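Local coordinates for protein putative isomerase (PDB 2PPG) that is a putative isomerase of the enolase superfamily, pairing an enolase-type N-terminal domain with a TIM-barrel-like C-terminal domain, and has no established specific function, at residues A[56-61]-A[66-71]; A[186-191]-A[198-203]; A[341-346]-A[366-371]. All coordinates share one frame; numbering follows the deposited sequence.

Contact 1. Residues A[56-61]-A[66-71]; sequences LVRIET and VGWGET
Arg58 runs its aliphatic chain across one face of the Trp68 indole: CB stands 3.7 Å from the centroid of the six-membered ring, 19° off the ring normal, a CH-pi contact, and CG and CD carry on over the rim toward CZ2 and CH2. With CG anti to the backbone N (chi1 180°) and the chain extended as far as NE, the guanidinium is delivered past the ring, its plane 86° from that of the indole. One face of the guanidinium is covered by Val66, whose CG2 lies 3.6 Å from Arg58 NH1. At its edge, NH2 reaches Glu60 OE1 at 3.2 Å, a salt bridge along the same strand that meets the carboxylate on its anti side. This is the antiparallel beta hairpin of strands 52-61 and 66-72, in the N-terminal domain of the enolase superfamily. Val57 and Ile59 occupy hydrogen-bonded pairs opposite Gly69 and Gly67. Val57 N bonds to Gly69 O at 3.0 Å. Gly67 N bonds to Ile59 O at 2.7 Å. Ile59 points to the other face of the sheet from Trp68 and packs on Ala131 and Leu135 of helix 119-140. Further along, Leu56 and Glu70 lie side by side, with Leu56 CG 3.9 Å from Glu70 CG. The Glu70 carboxylate continues beyond the hairpin to the backbone N atoms of Ala323 and Phe326.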
ATOM      1  N   LEU A  56      -0.719  46.853  -0.338  1.00 29.86           N
ATOM      2  CA  LEU A  56      -2.029  47.058  -0.931  1.00 29.19           C
ATOM      3  C   LEU A  56      -1.873  47.398  -2.403  1.00 34.75           C
ATOM      4  O   LEU A  56      -0.943  48.124  -2.806  1.00 35.34           O
ATOM      5  CB  LEU A  56      -2.788  48.193  -0.249  1.00 28.43           C
ATOM      6  CG  LEU A  56      -3.424  47.932   1.118  1.00 32.35           C
ATOM      7  CD1 LEU A  56      -2.411  48.031   2.278  1.00 26.65           C
ATOM      8  CD2 LEU A  56      -4.573  48.911   1.320  1.00 31.02           C
ATOM      9  N   VAL A  57      -2.802  46.878  -3.201  1.00 32.04           N
ATOM     10  CA  VAL A  57      -2.798  47.100  -4.617  1.00 30.54           C
ATOM     11  C   VAL A  57      -4.119  47.766  -4.955  1.00 32.35           C
ATOM     12  O   VAL A  57      -5.165  47.396  -4.416  1.00 31.53           O
ATOM     13  CB  VAL A  57      -2.568  45.770  -5.389  1.00 31.17           C
ATOM     14  CG1 VAL A  57      -3.218  45.790  -6.745  1.00 31.53           C
ATOM     15  CG2 VAL A  57      -1.093  45.508  -5.549  1.00 27.46           C
ATOM     16  N   ARG A  58      -4.047  48.772  -5.822  1.00 32.49           N
ATOM     17  CA  ARG A  58      -5.207  49.515  -6.276  1.00 35.28           C
ATOM     18  C   ARG A  58      -5.242  49.388  -7.785  1.00 35.18           C
ATOM     19  O   ARG A  58      -4.276  49.742  -8.455  1.00 34.24           O
ATOM     20  CB  ARG A  58      -5.060  50.980  -5.879  1.00 38.22           C
ATOM     21  CG  ARG A  58      -6.195  51.890  -6.292  1.00 38.35           C
ATOM     22  CD  ARG A  58      -5.746  53.343  -6.171  1.00 39.70           C
ATOM     23  NE  ARG A  58      -6.859  54.274  -6.315  1.00 39.87           N
ATOM     24  CZ  ARG A  58      -7.272  54.790  -7.470  1.00 36.26           C
ATOM     25  NH1 ARG A  58      -8.300  55.617  -7.484  1.00 33.54           N
ATOM     26  NH2 ARG A  58      -6.663  54.481  -8.607  1.00 37.30           N
ATOM     27  N   ILE A  59      -6.347  48.863  -8.310  1.00 33.53           N
ATOM     28  CA  ILE A  59      -6.476  48.603  -9.737  1.00 33.85           C
ATOM     29  C   ILE A  59      -7.657  49.377 -10.302  1.00 35.55           C
ATOM     30  O   ILE A  59      -8.751  49.326  -9.752  1.00 37.80           O
ATOM     31  CB  ILE A  59      -6.656  47.079 -10.035  1.00 32.24           C
ATOM     32  CG1 ILE A  59      -5.474  46.285  -9.473  1.00 30.15           C
ATOM     33  CG2 ILE A  59      -6.829  46.834 -11.542  1.00 28.04           C
ATOM     34  CD1 ILE A  59      -5.373  44.854  -9.961  1.00 31.60           C
ATOM     35  N   GLU A  60      -7.428  50.096 -11.396  1.00 33.94           N
ATOM     36  CA  GLU A  60      -8.471  50.897 -12.008  1.00 35.87           C
ATOM     37  C   GLU A  60      -8.761  50.487 -13.458  1.00 33.71           C
ATOM     38  O   GLU A  60      -7.843  50.308 -14.265  1.00 26.25           O
ATOM     39  CB  GLU A  60      -8.116  52.386 -11.932  1.00 36.02           C
ATOM     40  CG  GLU A  60      -9.186  53.328 -12.493  1.00 37.37           C
ATOM     41  CD  GLU A  60      -8.836  54.810 -12.330  1.00 41.45           C
ATOM     42  OE1 GLU A  60      -7.944  55.126 -11.506  1.00 44.23           O
ATOM     43  OE2 GLU A  60      -9.455  55.659 -13.024  1.00 42.43           O
ATOM     44  N   THR A  61     -10.051  50.357 -13.770  1.00 35.38           N
ATOM     45  CA  THR A  61     -10.508  50.056 -15.124  1.00 36.88           C
ATOM     46  C   THR A  61     -10.574  51.310 -15.989  1.00 37.75           C
ATOM     47  O   THR A  61     -10.498  52.419 -15.489  1.00 35.53           O
ATOM     48  CB  THR A  61     -11.893  49.420 -15.115  1.00 35.04           C
ATOM     49  OG1 THR A  61     -12.844  50.367 -14.617  1.00 37.93           O
ATOM     50  CG2 THR A  61     -11.898  48.200 -14.228  1.00 35.50           C
ATOM     51  N   VAL A  66     -12.642  51.090  -9.475  1.00 29.36           N
ATOM     52  CA  VAL A  66     -11.440  50.895  -8.695  1.00 31.42           C
ATOM     53  C   VAL A  66     -11.604  49.653  -7.810  1.00 34.59           C
ATOM     54  O   VAL A  66     -12.623  49.479  -7.119  1.00 30.04           O
ATOM     55  CB  VAL A  66     -11.118  52.144  -7.826  1.00 35.49           C
ATOM     56  CG1 VAL A  66      -9.887  51.909  -6.970  1.00 34.91           C
ATOM     57  CG2 VAL A  66     -10.910  53.383  -8.702  1.00 36.26           C
ATOM     58  N   GLY A  67     -10.603  48.776  -7.866  1.00 33.96           N
ATOM     59  CA  GLY A  67     -10.567  47.583  -7.047  1.00 28.79           C
ATOM     60  C   GLY A  67      -9.382  47.629  -6.106  1.00 29.94           C
ATOM     61  O   GLY A  67      -8.324  48.177  -6.433  1.00 33.30           O
ATOM     62  N   TRP A  68      -9.549  47.049  -4.927  1.00 26.13           N
ATOM     63  CA  TRP A  68      -8.465  47.021  -3.975  1.00 26.13           C
ATOM     64  C   TRP A  68      -8.114  45.602  -3.598  1.00 26.99           C
ATOM     65  O   TRP A  68      -8.992  44.762  -3.422  1.00 27.74           O
ATOM     66  CB  TRP A  68      -8.836  47.791  -2.718  1.00 25.44           C
ATOM     67  CG  TRP A  68      -8.845  49.284  -2.878  1.00 26.05           C
ATOM     68  CD1 TRP A  68      -9.933  50.074  -3.122  1.00 26.09           C
ATOM     69  CD2 TRP A  68      -7.724  50.170  -2.757  1.00 24.35           C
ATOM     70  NE1 TRP A  68      -9.563  51.393  -3.153  1.00 28.37           N
ATOM     71  CE2 TRP A  68      -8.215  51.487  -2.939  1.00 24.64           C
ATOM     72  CE3 TRP A  68      -6.357  49.982  -2.489  1.00 22.81           C
ATOM     73  CZ2 TRP A  68      -7.392  52.613  -2.882  1.00 25.81           C
ATOM     74  CZ3 TRP A  68      -5.528  51.098  -2.428  1.00 24.62           C
ATOM     75  CH2 TRP A  68      -6.051  52.404  -2.624  1.00 28.13           C
ATOM     76  N   GLY A  69      -6.813  45.355  -3.480  1.00 24.93           N
ATOM     77  CA  GLY A  69      -6.285  44.095  -3.012  1.00 20.65           C
ATOM     78  C   GLY A  69      -5.221  44.347  -1.964  1.00 22.70           C
ATOM     79  O   GLY A  69      -4.913  45.488  -1.647  1.00 21.83           O
ATOM     80  N   GLU A  70      -4.640  43.278  -1.440  1.00 23.58           N
ATOM     81  CA  GLU A  70      -3.753  43.392  -0.315  1.00 25.80           C
ATOM     82  C   GLU A  70      -3.093  42.047  -0.046  1.00 27.53           C
ATOM     83  O   GLU A  70      -3.741  40.999  -0.075  1.00 29.01           O
ATOM     84  CB  GLU A  70      -4.525  43.865   0.923  1.00 23.53           C
ATOM     85  CG  GLU A  70      -3.629  44.215   2.122  1.00 28.26           C
ATOM     86  CD  GLU A  70      -4.388  44.353   3.449  1.00 31.77           C
ATOM     87  OE1 GLU A  70      -5.604  44.050   3.501  1.00 36.68           O
ATOM     88  OE2 GLU A  70      -3.767  44.772   4.449  1.00 34.48           O
ATOM     89  N   THR A  71      -1.796  42.075   0.211  1.00 26.84           N
ATOM     90  CA  THR A  71      -1.088  40.865   0.581  1.00 27.08           C
ATOM     91  C   THR A  71      -0.169  41.175   1.770  1.00 25.45           C
ATOM     92  O   THR A  71      -0.263  42.253   2.347  1.00 26.38           O
ATOM     93  CB  THR A  71      -0.345  40.263  -0.629  1.00 27.23           C
ATOM     94  OG1 THR A  71       0.318  39.048  -0.245  1.00 27.12           O
ATOM     95  CG2 THR A  71       0.658  41.274  -1.217  1.00 26.26           C
TER

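Contact 2. Residues A[186-191]-A[198-203]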
ATOM      1  N   PHE A 186     -11.694  29.824  21.295  1.00 28.36           N
ATOM      2  CA  PHE A 186     -10.431  30.462  21.652  1.00 26.82           C
ATOM      3  C   PHE A 186      -9.253  29.693  21.090  1.00 26.71           C
ATOM      4  O   PHE A 186      -9.328  28.480  20.906  1.00 27.62           O
ATOM      5  CB  PHE A 186     -10.330  30.593  23.187  1.00 28.17           C
ATOM      6  CG  PHE A 186     -11.458  31.390  23.784  1.00 28.73           C
ATOM      7  CD1 PHE A 186     -11.333  32.758  23.977  1.00 31.84           C
ATOM      8  CD2 PHE A 186     -12.675  30.786  24.075  1.00 27.96           C
ATOM      9  CE1 PHE A 186     -12.404  33.503  24.468  1.00 32.49           C
ATOM     10  CE2 PHE A 186     -13.739  31.519  24.561  1.00 26.89           C
ATOM     11  CZ  PHE A 186     -13.608  32.879  24.754  1.00 26.98           C
ATOM     12  N   LYS A 187      -8.175  30.408  20.793  1.00 26.95           N
ATOM     13  CA  LYS A 187      -6.907  29.777  20.452  1.00 26.17           C
ATOM     14  C   LYS A 187      -5.766  30.547  21.106  1.00 28.34           C
ATOM     15  O   LYS A 187      -5.685  31.764  20.992  1.00 33.95           O
ATOM     16  CB  LYS A 187      -6.705  29.750  18.936  1.00 26.19           C
ATOM     17  CG  LYS A 187      -5.559  28.861  18.486  1.00 27.12           C
ATOM     18  CD  LYS A 187      -5.408  28.876  16.991  1.00 28.06           C
ATOM     19  CE  LYS A 187      -4.656  30.101  16.522  1.00 31.28           C
ATOM     20  NZ  LYS A 187      -4.881  30.298  15.071  1.00 28.77           N
ATOM     21  N   PHE A 188      -4.885  29.843  21.794  1.00 32.65           N
ATOM     22  CA  PHE A 188      -3.666  30.458  22.315  1.00 34.09           C
ATOM     23  C   PHE A 188      -2.452  29.942  21.564  1.00 35.62           C
ATOM     24  O   PHE A 188      -2.430  28.798  21.113  1.00 32.16           O
ATOM     25  CB  PHE A 188      -3.507  30.161  23.803  1.00 32.62           C
ATOM     26  CG  PHE A 188      -3.241  28.715  24.113  1.00 29.65           C
ATOM     27  CD1 PHE A 188      -1.939  28.255  24.306  1.00 33.99           C
ATOM     28  CD2 PHE A 188      -4.273  27.822  24.240  1.00 28.81           C
ATOM     29  CE1 PHE A 188      -1.681  26.932  24.610  1.00 27.87           C
ATOM     30  CE2 PHE A 188      -4.019  26.497  24.543  1.00 31.02           C
ATOM     31  CZ  PHE A 188      -2.723  26.056  24.728  1.00 28.77           C
ATOM     32  N   ALA A 189      -1.436  30.789  21.440  1.00 43.87           N
ATOM     33  CA  ALA A 189      -0.161  30.391  20.818  1.00 45.62           C
ATOM     34  C   ALA A 189       0.748  29.746  21.851  1.00 43.41           C
ATOM     35  O   ALA A 189       0.897  30.265  22.951  1.00 40.47           O
ATOM     36  CB  ALA A 189       0.535  31.597  20.183  1.00 45.45           C
ATOM     37  N   SER A 190       1.354  28.616  21.494  1.00 47.37           N
ATOM     38  CA  SER A 190       2.304  27.937  22.391  1.00 50.25           C
ATOM     39  C   SER A 190       3.649  28.658  22.642  1.00 53.81           C
ATOM     40  O   SER A 190       4.243  28.452  23.696  1.00 56.05           O
ATOM     41  CB  SER A 190       2.529  26.480  21.975  1.00 47.97           C
ATOM     42  OG  SER A 190       3.293  26.395  20.793  1.00 49.10           O
ATOM     43  N   PRO A 191       4.148  29.478  21.682  1.00 57.20           N
ATOM     44  CA  PRO A 191       5.271  30.386  21.989  1.00 59.41           C
ATOM     45  C   PRO A 191       5.027  31.361  23.147  1.00 60.82           C
ATOM     46  O   PRO A 191       5.917  32.134  23.504  1.00 63.38           O
ATOM     47  CB  PRO A 191       5.439  31.189  20.690  1.00 58.47           C
ATOM     48  CG  PRO A 191       4.928  30.305  19.636  1.00 57.75           C
ATOM     49  CD  PRO A 191       3.776  29.558  20.256  1.00 57.94           C
ATOM     50  N   ALA A 198       0.306  22.504  28.750  1.00 54.69           N
ATOM     51  CA  ALA A 198      -0.582  21.709  29.603  1.00 54.02           C
ATOM     52  C   ALA A 198      -1.219  22.562  30.692  1.00 55.46           C
ATOM     53  O   ALA A 198      -2.428  22.486  30.931  1.00 57.40           O
ATOM     54  CB  ALA A 198       0.162  20.525  30.217  1.00 51.13           C
ATOM     55  N   LYS A 199      -0.403  23.386  31.343  1.00 57.03           N
ATOM     56  CA  LYS A 199      -0.876  24.226  32.430  1.00 56.64           C
ATOM     57  C   LYS A 199      -1.751  25.335  31.869  1.00 54.14           C
ATOM     58  O   LYS A 199      -2.632  25.851  32.558  1.00 53.20           O
ATOM     59  CB  LYS A 199       0.297  24.818  33.222  1.00 57.80           C
ATOM     60  CG  LYS A 199       1.063  23.826  34.097  1.00 59.50           C
ATOM     61  CD  LYS A 199       2.183  24.539  34.874  1.00 62.38           C
ATOM     62  CE  LYS A 199       3.437  23.670  35.068  1.00 63.19           C
ATOM     63  NZ  LYS A 199       3.388  22.860  36.312  1.00 63.75           N
ATOM     64  N   GLU A 200      -1.497  25.684  30.612  1.00 53.16           N
ATOM     65  CA  GLU A 200      -2.243  26.727  29.920  1.00 53.04           C
ATOM     66  C   GLU A 200      -3.690  26.290  29.630  1.00 56.21           C
ATOM     67  O   GLU A 200      -4.638  27.083  29.810  1.00 54.75           O
ATOM     68  CB  GLU A 200      -1.527  27.117  28.622  1.00 51.79           C
ATOM     69  CG  GLU A 200      -1.827  28.524  28.126  1.00 53.15           C
ATOM     70  CD  GLU A 200      -0.962  29.584  28.793  1.00 56.45           C
ATOM     71  OE1 GLU A 200       0.004  29.220  29.510  1.00 59.76           O
ATOM     72  OE2 GLU A 200      -1.243  30.786  28.590  1.00 53.25           O
HETATM   73  N   MSE A 201      -3.854  25.038  29.180  1.00 53.59           N
HETATM   74  CA  MSE A 201      -5.177  24.446  28.953  1.00 51.24           C
HETATM   75  C   MSE A 201      -5.936  24.318  30.264  1.00 49.27           C
HETATM   76  O   MSE A 201      -7.082  24.741  30.381  1.00 49.03           O
HETATM   77  CB  MSE A 201      -5.051  23.067  28.309  1.00 54.86           C
HETATM   78  CG  MSE A 201      -4.839  23.093  26.810  1.00 62.13           C
HETATM   79 SE   MSE A 201      -6.410  23.619  25.748  1.00 70.31          SE
HETATM   80  CE  MSE A 201      -7.776  22.391  26.418  1.00 64.25           C
ATOM     81  N   GLU A 202      -5.275  23.721  31.245  1.00 48.38           N
ATOM     82  CA  GLU A 202      -5.790  23.626  32.598  1.00 50.25           C
ATOM     83  C   GLU A 202      -6.484  24.918  33.064  1.00 46.59           C
ATOM     84  O   GLU A 202      -7.644  24.886  33.480  1.00 46.20           O
ATOM     85  CB  GLU A 202      -4.633  23.275  33.540  1.00 53.11           C
ATOM     86  CG  GLU A 202      -5.037  22.887  34.948  1.00 57.70           C
ATOM     87  CD  GLU A 202      -3.878  22.264  35.704  1.00 62.14           C
ATOM     88  OE1 GLU A 202      -3.989  21.073  36.087  1.00 61.70           O
ATOM     89  OE2 GLU A 202      -2.848  22.958  35.885  1.00 62.40           O
ATOM     90  N   ILE A 203      -5.771  26.045  32.991  1.00 39.02           N
ATOM     91  CA  ILE A 203      -6.279  27.293  33.538  1.00 37.29           C
ATOM     92  C   ILE A 203      -7.376  27.884  32.667  1.00 38.46           C
ATOM     93  O   ILE A 203      -8.409  28.296  33.191  1.00 40.05           O
ATOM     94  CB  ILE A 203      -5.156  28.325  33.867  1.00 36.23           C
ATOM     95  CG1 ILE A 203      -5.615  29.233  35.001  1.00 36.40           C
ATOM     96  CG2 ILE A 203      -4.755  29.156  32.645  1.00 33.92           C
ATOM     97  CD1 ILE A 203      -4.509  29.989  35.685  1.00 36.57           C
TER
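The carboxylate of Glu200 is held through OE2 by a salt bridge to Arg171 NE of helix 168-180, while the methylene part of the same side chain meets Phe188. Glu200 CG sits over one face of the Phe188 ring, 4.0 Å from the ring centroid and displaced toward the rim, where CD1 is its nearest atom at 3.8 Å. The bend at chi2 (84°) carries the carboxylate beyond the phenyl rim toward Arg171, its plane 35° from that of the ring. Selenomethionine Met201 approaches from a different direction: its SE lies at the ring edge, 3.9 Å from Phe188 CE2 and 82° off the ring normal, a Met-aromatic contact in the edge geometry. The Met201 chain runs roughly perpendicular to the Phe188 side chain. No hydrogen bond links the two segments; one ring, touched on a face and at an edge, makes the whole contact. It belongs to the beta-alpha-beta unit of strand 185-189, helix 197-208 and strand 213-217 in the barrel domain. Phe188 leans from its strand into the layer beneath the helix, where Val197 and Leu204 of helix 197-208 and Cys216 of strand 213-217 also touch it.

Contact 3. Residues A[341-346]-A[366-371]; sequences DCHEFQ and GEYVVP
Tyr368 OH gives its proton to the backbone O of Glu344 at 2.7 Å, lying in the carbonyl plane on a lone pair. The same oxygen takes a second bond, from His343 ND1 at 2.9 Å, so two side chains grip one buried carbonyl. Water 1 donates to Tyr368 OH at 2.7 Å and accepts from Gln346 N at 3.0 Å, tying the hydroxyl to the residue at the N-cap of helix 347-350. The rings then pack about the phenol. With CG anti to the backbone N (chi1 167°), the Phe345 ring swings round to bring CD1 beside the phenol oxygen. Phe345 turns its edge toward the Tyr368 face, the centroids 5.7 Å apart and the planes at 85°, in an offset edge-to-face arrangement; its CB lies 3.4 Å from Tyr368 OH. His343 stands oblique to the phenol, with ND1 3.5 Å from Tyr368 CE2, completing an aromatic cluster. In the second shell, His343 NE2 is bonded to Ser330 OG of helix 325-336, which together with the bond to Glu344 O fixes the rotation of the imidazole, and Phe183 lies nearly parallel to the Phe345 ring. Strand 343-345 pairs in parallel with strand 155-161 and closes the barrel there. Strand 367-369, nearly perpendicular to 343-345 at 94°, pairs antiparallel with the same strand 155-161 and turns Tyr368 toward 343-345, against Ala158 and against Leu331 of helix 325-336.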
ATOM      1  N   ASP A 341     -16.690  26.414   8.944  1.00 44.75           N
ATOM      2  CA  ASP A 341     -17.272  26.200  10.267  1.00 50.39           C
ATOM      3  C   ASP A 341     -17.165  27.453  11.131  1.00 48.20           C
ATOM      4  O   ASP A 341     -17.975  27.677  12.032  1.00 47.73           O
ATOM      5  CB  ASP A 341     -16.524  25.055  10.961  1.00 55.48           C
ATOM      6  CG  ASP A 341     -17.264  24.518  12.162  1.00 60.61           C
ATOM      7  OD1 ASP A 341     -16.749  24.651  13.299  1.00 59.63           O
ATOM      8  OD2 ASP A 341     -18.369  23.968  11.965  1.00 64.48           O
ATOM      9  N   CYS A 342     -16.169  28.275  10.810  1.00 45.28           N
ATOM     10  CA  CYS A 342     -15.590  29.206  11.748  1.00 38.21           C
ATOM     11  C   CYS A 342     -14.501  30.014  11.040  1.00 32.91           C
ATOM     12  O   CYS A 342     -14.062  29.642   9.970  1.00 30.14           O
ATOM     13  CB  CYS A 342     -14.941  28.391  12.851  1.00 40.70           C
ATOM     14  SG  CYS A 342     -14.796  29.254  14.352  1.00 49.18           S
ATOM     15  N   HIS A 343     -14.050  31.102  11.654  1.00 29.90           N
ATOM     16  CA  HIS A 343     -13.037  31.966  11.059  1.00 27.09           C
ATOM     17  C   HIS A 343     -12.258  32.628  12.181  1.00 29.06           C
ATOM     18  O   HIS A 343     -12.848  33.183  13.104  1.00 32.24           O
ATOM     19  CB  HIS A 343     -13.714  33.022  10.184  1.00 22.53           C
ATOM     20  CG  HIS A 343     -12.791  33.752   9.262  1.00 23.15           C
ATOM     21  ND1 HIS A 343     -11.835  34.646   9.706  1.00 21.29           N
ATOM     22  CD2 HIS A 343     -12.710  33.757   7.908  1.00 24.27           C
ATOM     23  CE1 HIS A 343     -11.195  35.153   8.667  1.00 22.87           C
ATOM     24  NE2 HIS A 343     -11.704  34.629   7.564  1.00 22.34           N
ATOM     25  N   GLU A 344     -10.932  32.559  12.110  1.00 31.70           N
ATOM     26  CA  GLU A 344     -10.068  33.220  13.092  1.00 33.55           C
ATOM     27  C   GLU A 344     -10.366  34.719  13.202  1.00 30.08           C
ATOM     28  O   GLU A 344     -10.652  35.384  12.205  1.00 25.22           O
ATOM     29  CB  GLU A 344      -8.595  33.009  12.729  1.00 32.72           C
ATOM     30  CG  GLU A 344      -7.622  33.464  13.797  1.00 36.91           C
ATOM     31  CD  GLU A 344      -6.159  33.200  13.455  1.00 40.13           C
ATOM     32  OE1 GLU A 344      -5.826  33.020  12.265  1.00 44.10           O
ATOM     33  OE2 GLU A 344      -5.328  33.178  14.387  1.00 42.28           O
ATOM     34  N   PHE A 345     -10.292  35.242  14.420  1.00 31.39           N
ATOM     35  CA  PHE A 345     -10.485  36.672  14.664  1.00 32.63           C
ATOM     36  C   PHE A 345      -9.411  37.227  15.598  1.00 34.60           C
ATOM     37  O   PHE A 345      -9.394  36.947  16.812  1.00 34.53           O
ATOM     38  CB  PHE A 345     -11.889  36.924  15.214  1.00 34.93           C
ATOM     39  CG  PHE A 345     -12.102  38.303  15.785  1.00 38.77           C
ATOM     40  CD1 PHE A 345     -11.928  39.446  15.004  1.00 37.70           C
ATOM     41  CD2 PHE A 345     -12.531  38.460  17.096  1.00 37.51           C
ATOM     42  CE1 PHE A 345     -12.161  40.708  15.535  1.00 35.80           C
ATOM     43  CE2 PHE A 345     -12.764  39.728  17.624  1.00 35.08           C
ATOM     44  CZ  PHE A 345     -12.576  40.845  16.847  1.00 33.09           C
ATOM     45  N   GLN A 346      -8.511  38.002  15.000  1.00 33.84           N
ATOM     46  CA  GLN A 346      -7.477  38.733  15.706  1.00 35.61           C
ATOM     47  C   GLN A 346      -8.059  40.039  16.229  1.00 37.65           C
ATOM     48  O   GLN A 346      -7.960  41.076  15.579  1.00 42.18           O
ATOM     49  CB  GLN A 346      -6.322  39.054  14.755  1.00 35.79           C
ATOM     50  CG  GLN A 346      -5.698  37.848  14.050  1.00 38.55           C
ATOM     51  CD  GLN A 346      -4.498  37.287  14.793  1.00 37.76           C
ATOM     52  OE1 GLN A 346      -3.995  37.910  15.721  1.00 40.44           O
ATOM     53  NE2 GLN A 346      -4.040  36.105  14.389  1.00 35.16           N
ATOM     54  N   GLY A 366     -19.188  37.169  18.896  1.00 37.78           N
ATOM     55  CA  GLY A 366     -18.713  35.892  18.383  1.00 38.00           C
ATOM     56  C   GLY A 366     -19.090  35.623  16.940  1.00 39.99           C
ATOM     57  O   GLY A 366     -19.269  34.470  16.551  1.00 43.90           O
ATOM     58  N   GLU A 367     -19.208  36.685  16.142  1.00 37.88           N
ATOM     59  CA  GLU A 367     -19.597  36.560  14.749  1.00 35.83           C
ATOM     60  C   GLU A 367     -19.036  37.667  13.854  1.00 36.44           C
ATOM     61  O   GLU A 367     -19.188  38.859  14.132  1.00 35.53           O
ATOM     62  CB  GLU A 367     -21.109  36.616  14.634  1.00 39.36           C
ATOM     63  CG  GLU A 367     -21.829  35.320  14.784  1.00 42.56           C
ATOM     64  CD  GLU A 367     -23.302  35.473  14.482  1.00 46.94           C
ATOM     65  OE1 GLU A 367     -23.824  36.615  14.567  1.00 43.56           O
ATOM     66  OE2 GLU A 367     -23.939  34.450  14.150  1.00 51.71           O
ATOM     67  N   TYR A 368     -18.415  37.262  12.754  1.00 35.40           N
ATOM     68  CA  TYR A 368     -18.097  38.182  11.677  1.00 30.81           C
ATOM     69  C   TYR A 368     -19.377  38.551  10.918  1.00 30.44           C
ATOM     70  O   TYR A 368     -20.143  37.682  10.489  1.00 30.47           O
ATOM     71  CB  TYR A 368     -17.135  37.519  10.709  1.00 31.31           C
ATOM     72  CG  TYR A 368     -15.676  37.612  11.067  1.00 33.23           C
ATOM     73  CD1 TYR A 368     -14.953  38.785  10.833  1.00 33.66           C
ATOM     74  CD2 TYR A 368     -15.001  36.520  11.598  1.00 31.64           C
ATOM     75  CE1 TYR A 368     -13.606  38.871  11.142  1.00 30.20           C
ATOM     76  CE2 TYR A 368     -13.647  36.594  11.904  1.00 31.10           C
ATOM     77  CZ  TYR A 368     -12.954  37.771  11.664  1.00 30.67           C
ATOM     78  OH  TYR A 368     -11.608  37.855  11.959  1.00 31.86           O
ATOM     79  N   VAL A 369     -19.634  39.840  10.763  1.00 26.98           N
ATOM     80  CA  VAL A 369     -20.717  40.246   9.899  1.00 25.83           C
ATOM     81  C   VAL A 369     -20.114  40.379   8.500  1.00 28.21           C
ATOM     82  O   VAL A 369     -19.146  41.114   8.303  1.00 24.20           O
ATOM     83  CB  VAL A 369     -21.346  41.559  10.378  1.00 29.01           C
ATOM     84  CG1 VAL A 369     -22.354  42.080   9.354  1.00 26.57           C
ATOM     85  CG2 VAL A 369     -21.991  41.382  11.779  1.00 23.46           C
ATOM     86  N   VAL A 370     -20.653  39.628   7.549  1.00 26.46           N
ATOM     87  CA  VAL A 370     -20.159  39.660   6.181  1.00 28.15           C
ATOM     88  C   VAL A 370     -20.584  40.960   5.516  1.00 27.29           C
ATOM     89  O   VAL A 370     -21.781  41.265   5.479  1.00 30.67           O
ATOM     90  CB  VAL A 370     -20.721  38.480   5.351  1.00 29.79           C
ATOM     91  CG1 VAL A 370     -20.293  38.600   3.866  1.00 30.49           C
ATOM     92  CG2 VAL A 370     -20.293  37.148   5.941  1.00 27.05           C
ATOM     93  N   PRO A 371     -19.611  41.735   4.999  1.00 27.34           N
ATOM     94  CA  PRO A 371     -19.913  42.998   4.309  1.00 27.05           C
ATOM     95  C   PRO A 371     -20.881  42.769   3.169  1.00 30.14           C
ATOM     96  O   PRO A 371     -20.796  41.756   2.492  1.00 32.23           O
ATOM     97  CB  PRO A 371     -18.550  43.477   3.782  1.00 26.85           C
ATOM     98  CG  PRO A 371     -17.584  42.338   4.014  1.00 28.34           C
ATOM     99  CD  PRO A 371     -18.163  41.465   5.084  1.00 27.31           C
TER
HETATM  100  O   HOH W   1      -9.483  39.381  12.471  1.00 15.84           O

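How the contacts relate
Contacts 2 and 3 are buried throughout, whereas contact 1 is buried except at its Arg58, Glu60 and Val66 end. Contact 1 lies in the N-terminal domain, its centre about 38 Å from that of contact 2 and 23 Å from that of contact 3. Contacts 2 and 3 both reach the barrel sheet, on strands 185-189 and 343-345 that flank strand 155-161, and join through a salt bridge from Lys187 NZ to Glu344 OE2 at 3.0 Å. Chemistry follows place: contact 1 is a backbone ladder with side chains packed on the sheet, contact 2 binds helix to strand by apolar and aromatic touches alone, and contact 3 combines aromatic packing with a buried polar network and a water.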